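Local coordinates for protein 2,3-dihydroxybenzoate-AMP ligase (Mycobacterium smegmatis, PDB 5KEI) that is a two-domain enzyme of the ANL superfamily, in which an AMP-binding enzyme domain is followed by a smaller C-terminal domain, at residues S213-K221 against A469-L477. Numbering follows the deposited sequence.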
# COMPACT_ATOMS: atom_id res chain seq x y z
N SER A 213 3.00 -3.46 0.37
CA SER A 213 3.94 -2.36 0.28
C SER A 213 4.65 -2.34 -1.08
O SER A 213 5.21 -3.35 -1.51
CB SER A 213 4.96 -2.49 1.40
OG SER A 213 5.90 -1.44 1.35
N GLY A 214 4.64 -1.20 -1.75
CA GLY A 214 5.30 -1.09 -3.05
C GLY A 214 6.80 -0.85 -2.93
O GLY A 214 7.30 0.18 -3.39
N GLY A 215 7.52 -1.80 -2.34
CA GLY A 215 8.92 -1.60 -2.02
C GLY A 215 9.96 -2.06 -3.03
O GLY A 215 9.85 -1.79 -4.23
N THR A 216 10.98 -2.75 -2.53
CA THR A 216 12.13 -3.16 -3.34
C THR A 216 12.42 -4.66 -3.27
O THR A 216 11.56 -5.45 -2.84
CB THR A 216 13.40 -2.40 -2.93
OG1 THR A 216 14.46 -2.70 -3.84
CG2 THR A 216 13.82 -2.76 -1.51
N THR A 217 13.63 -5.04 -3.68
CA THR A 217 14.02 -6.44 -3.87
C THR A 217 15.15 -6.93 -2.95
O THR A 217 16.28 -7.08 -3.40
CB THR A 217 14.49 -6.70 -5.35
OG1 THR A 217 13.71 -5.90 -6.26
CG2 THR A 217 14.38 -8.18 -5.73
N GLY A 218 14.87 -7.18 -1.67
CA GLY A 218 13.61 -6.86 -1.03
C GLY A 218 12.55 -7.95 -1.01
O GLY A 218 12.22 -8.55 -2.04
N ALA A 219 12.03 -8.22 0.18
CA ALA A 219 10.77 -8.95 0.31
C ALA A 219 9.66 -7.91 0.49
O ALA A 219 9.80 -7.00 1.31
CB ALA A 219 10.82 -9.92 1.49
N PRO A 220 8.58 -8.02 -0.29
CA PRO A 220 7.48 -7.07 -0.07
C PRO A 220 6.89 -7.27 1.33
O PRO A 220 6.96 -8.37 1.89
CB PRO A 220 6.46 -7.43 -1.16
CG PRO A 220 7.24 -8.17 -2.19
CD PRO A 220 8.30 -8.92 -1.43
N LYS A 221 6.35 -6.21 1.90
CA LYS A 221 5.83 -6.28 3.26
C LYS A 221 4.31 -6.13 3.26
O LYS A 221 3.73 -5.68 2.28
CB LYS A 221 6.50 -5.23 4.14
CG LYS A 221 7.99 -5.51 4.37
CD LYS A 221 8.76 -4.28 4.80
CE LYS A 221 9.82 -3.90 3.77
NZ LYS A 221 10.64 -2.73 4.20
N ALA A 469 23.94 0.26 -1.27
CA ALA A 469 23.99 -0.39 0.03
C ALA A 469 22.59 -0.85 0.46
O ALA A 469 22.41 -1.95 0.97
CB ALA A 469 24.58 0.54 1.08
N LEU A 470 21.61 0.02 0.23
CA LEU A 470 20.21 -0.25 0.55
C LEU A 470 19.68 -1.53 -0.08
O LEU A 470 19.08 -2.34 0.61
CB LEU A 470 19.34 0.93 0.12
CG LEU A 470 19.71 2.24 0.82
CD1 LEU A 470 18.75 3.33 0.39
CD2 LEU A 470 19.74 2.06 2.35
N ASP A 471 19.86 -1.72 -1.38
CA ASP A 471 19.33 -2.94 -1.95
C ASP A 471 20.23 -4.16 -1.65
O ASP A 471 19.74 -5.28 -1.52
CB ASP A 471 19.10 -2.80 -3.46
CG ASP A 471 18.49 -4.07 -4.08
OD1 ASP A 471 17.40 -4.52 -3.63
OD2 ASP A 471 19.10 -4.61 -5.04
N LEU A 472 21.54 -3.94 -1.49
CA LEU A 472 22.39 -5.02 -1.03
C LEU A 472 21.91 -5.52 0.34
O LEU A 472 21.85 -6.72 0.58
CB LEU A 472 23.85 -4.59 -0.96
CG LEU A 472 24.80 -5.65 -0.38
CD1 LEU A 472 24.62 -7.00 -1.06
CD2 LEU A 472 26.25 -5.20 -0.48
N GLU A 473 21.59 -4.57 1.22
CA GLU A 473 21.11 -4.87 2.57
C GLU A 473 19.77 -5.59 2.54
O GLU A 473 19.54 -6.49 3.34
CB GLU A 473 20.96 -3.58 3.38
CG GLU A 473 22.25 -3.09 3.98
CD GLU A 473 22.20 -1.61 4.34
OE1 GLU A 473 21.08 -1.05 4.51
OE2 GLU A 473 23.30 -1.01 4.46
N GLU A 474 18.89 -5.20 1.63
CA GLU A 474 17.60 -5.87 1.54
C GLU A 474 17.78 -7.34 1.13
O GLU A 474 17.07 -8.21 1.64
CB GLU A 474 16.67 -5.13 0.58
CG GLU A 474 16.13 -3.80 1.12
CD GLU A 474 15.27 -3.97 2.37
OE1 GLU A 474 14.63 -5.04 2.53
OE2 GLU A 474 15.23 -3.03 3.20
N HIS A 475 18.73 -7.61 0.24
CA HIS A 475 19.04 -8.96 -0.23
C HIS A 475 19.56 -9.86 0.89
O HIS A 475 19.21 -11.03 0.98
CB HIS A 475 20.10 -8.92 -1.35
CG HIS A 475 19.58 -8.56 -2.71
ND1 HIS A 475 18.72 -9.37 -3.41
CD2 HIS A 475 19.83 -7.49 -3.50
CE1 HIS A 475 18.45 -8.81 -4.58
NE2 HIS A 475 19.11 -7.67 -4.65
N LEU A 476 20.44 -9.29 1.71
CA LEU A 476 21.08 -10.03 2.79
C LEU A 476 20.06 -10.38 3.86
O LEU A 476 20.11 -11.47 4.43
CB LEU A 476 22.22 -9.22 3.41
CG LEU A 476 23.49 -9.06 2.58
CD1 LEU A 476 24.48 -8.19 3.31
CD2 LEU A 476 24.12 -10.42 2.22
N LEU A 477 19.13 -9.45 4.10
CA LEU A 477 18.07 -9.63 5.08
C LEU A 477 17.11 -10.78 4.74
O LEU A 477 16.45 -11.30 5.62
CB LEU A 477 17.28 -8.32 5.23
CG LEU A 477 18.02 -7.18 5.94
CD1 LEU A 477 17.37 -5.84 5.67
CD2 LEU A 477 18.10 -7.44 7.43
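Gly218 and Glu474 mark the closest backbone approach, their CA atoms 4.8 Å apart, where the tip of loop 213-221 abuts the flank of helix 469-477. The loop, Ser-Gly-Gly-Thr-Thr-Gly-Ala-Pro-Lys, is the glycine- and threonine-rich, P-loop-like signature of ANL enzymes; it links strands 207-212 and 222-226 of the large domain, whereas the helix belongs to the C-terminal domain. The contact is thus a small, surface-lying junction between the two domains, burying 274 Å². Gly218 is modelled after a cis peptide bond with a positive phi (93°), and Thr217 O is directed at the helix; since Thr216 and Thr217 are poorly ordered, the cis bond and the exact placement of this carbonyl are doubtful, as are its approaches to His475 and Asp471. As modelled, that oxygen sits over one face of the His475 imidazole, 3.0 Å above its plane and displaced toward the rim, so the ring nitrogens are poorly angled to bond to it. It also comes close to Asp471 OD1, although both are acceptors. Asp471 reaches the loop with its CG anti to the backbone N (chi1 -178°), and OD1 receives a weak, 3.5 Å hydrogen bond from Thr216 OG1. Its other oxygen, OD2, takes a weak bond from His475 NE2 one helical turn on, while Arg522 hydrogen-bonds to ND1 of the same ring. Glu474 adds van der Waals contact: its CB packs 3.5 Å from Gly218 N, and its CG touches Thr216 CG2 at 3.7 Å. A bend at chi2 (-63°) brings the carboxylate beside the loop, OE1 nearest Gly218 CA, and Arg424 of helix 419-425 forms a long, weak ion pair with OE2. Lys221, its side chain against that same helix, brings NZ to 4.7 Å from Glu474 OE2, oppositely charged but short of contact.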